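Local structure of succinylglutamate desuccinylase (Vibrio parahaemolyticus, 2BCO) at residues 167-170 with 176-179. The protein probably hydrolyses N-succinylglutamate to succinate and glutamate with a zinc ion, the last step of the arginine succinyltransferase pathway of arginine breakdown. Numbering follows the deposited sequence.
Sequences AVSP and VRSK
Arg177 reaches back from the loop ahead of helix 179-188 and grips Ser169, the last residue of strand 165-169, so that the strand-to-helix connection in this zinc-exopeptidase-like catalytic domain is fastened to the strand it has just left. The guanidinium approaches Ser169 side-on, with one nitrogen for each of two oxygens. Arg177 NE donates to Ser169 OG over 2.9 Å, with an N-H...O angle of 151°. Arg177 NH2 donates to Ser169 O at 3.1 Å. Both oxygens lie near the guanidinium plane, but seen from Ser169 the NH2 stands above the carbonyl plane, 51° out of it. An arginine suits this place because its NE and NH2 can serve a side-chain hydroxyl and a backbone carbonyl together, and its chain, extended from CG to NE, spans the gap. NH2 also donates to Ser196 O, just past strand 192-195, its strongest partner outside the two segments, and makes a weak, bent bond to Pro170 O, so that one nitrogen joins the end of strand 165-169 to the residue that follows strand 192-195.

Ser169 turns its OG anti to the backbone N (chi1 178°), which carries the small hydroxyl out to the arginine. There it accepts from NE and donates to a water, which in turn donates to Val176 O, so the buried hydroxyl is used in both directions. Pro170, whose ring packs on Trp205 and Ala208 of helix 203-211, has no amide hydrogen with which to continue the strand pairing. Val176 leans against the same Ala208, and its branched side chain brings CG2 to 4.2 Å from Pro170 O.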
loop_
_atom_site.group_PDB
_atom_site.type_symbol
_atom_site.label_atom_id
_atom_site.label_comp_id
_atom_site.label_asym_id
_atom_site.label_seq_id
_atom_site.Cartn_x
_atom_site.Cartn_y
_atom_site.Cartn_z
ATOM N N ALA A 167 -0.161 6.842 -4.773
ATOM C CA ALA A 167 0.444 6.229 -3.603
ATOM C C ALA A 167 0.581 7.209 -2.457
ATOM O O ALA A 167 0.534 8.429 -2.647
ATOM C CB ALA A 167 1.817 5.660 -3.971
ATOM N N VAL A 168 0.762 6.659 -1.265
ATOM C CA VAL A 168 0.920 7.455 -0.065
ATOM C C VAL A 168 2.219 7.070 0.633
ATOM O O VAL A 168 2.427 5.904 0.968
ATOM C CB VAL A 168 -0.262 7.239 0.904
ATOM C CG1 VAL A 168 -0.027 8.011 2.183
ATOM C CG2 VAL A 168 -1.555 7.682 0.248
ATOM N N SER A 169 3.090 8.056 0.831
ATOM C CA SER A 169 4.372 7.839 1.496
ATOM C C SER A 169 4.254 8.263 2.965
ATOM O O SER A 169 4.004 9.434 3.259
ATOM C CB SER A 169 5.470 8.657 0.807
ATOM O OG SER A 169 6.703 8.498 1.476
ATOM N N PRO A 170 4.454 7.315 3.901
ATOM C CA PRO A 170 4.371 7.537 5.351
ATOM C C PRO A 170 5.313 8.610 5.880
ATOM O O PRO A 170 6.354 8.890 5.286
ATOM C CB PRO A 170 4.706 6.166 5.939
ATOM C CG PRO A 170 4.350 5.222 4.854
ATOM C CD PRO A 170 4.883 5.935 3.633
ATOM N N VAL A 176 12.838 7.562 4.156
ATOM C CA VAL A 176 12.191 6.460 3.449
ATOM C C VAL A 176 11.618 6.900 2.105
ATOM O O VAL A 176 10.836 6.184 1.486
ATOM C CB VAL A 176 11.051 5.859 4.314
ATOM C CG1 VAL A 176 11.606 5.415 5.660
ATOM C CG2 VAL A 176 9.940 6.896 4.526
ATOM N N ARG A 177 12.007 8.085 1.660
ATOM C CA ARG A 177 11.527 8.612 0.394
ATOM C C ARG A 177 12.717 8.766 -0.537
ATOM O O ARG A 177 13.070 9.870 -0.932
ATOM C CB ARG A 177 10.841 9.948 0.632
ATOM C CG ARG A 177 9.594 9.818 1.517
ATOM C CD ARG A 177 8.989 11.162 1.853
ATOM N NE ARG A 177 7.706 11.019 2.533
ATOM C CZ ARG A 177 7.109 11.999 3.204
ATOM N NH1 ARG A 177 7.678 13.194 3.285
ATOM N NH2 ARG A 177 5.948 11.782 3.797
ATOM N N SER A 178 13.307 7.630 -0.895
ATOM C CA SER A 178 14.497 7.571 -1.733
ATOM C C SER A 178 14.354 7.784 -3.239
ATOM O O SER A 178 13.252 7.868 -3.796
ATOM C CB SER A 178 15.191 6.228 -1.521
ATOM O OG SER A 178 14.398 5.186 -2.072
ATOM N N LYS A 179 15.515 7.846 -3.882
ATOM C CA LYS A 179 15.619 8.022 -5.316
ATOM C C LYS A 179 15.071 6.766 -5.998
ATOM O O LYS A 179 14.338 6.849 -6.975
ATOM C CB LYS A 179 17.091 8.223 -5.701
ATOM C CG LYS A 179 17.325 8.472 -7.182
ATOM C CD LYS A 179 16.915 9.884 -7.555
ATOM C CE LYS A 179 17.183 10.174 -9.013
ATOM N NZ LYS A 179 16.823 11.575 -9.345
HETATM O O HOH W 1 8.177 6.284 1.373
#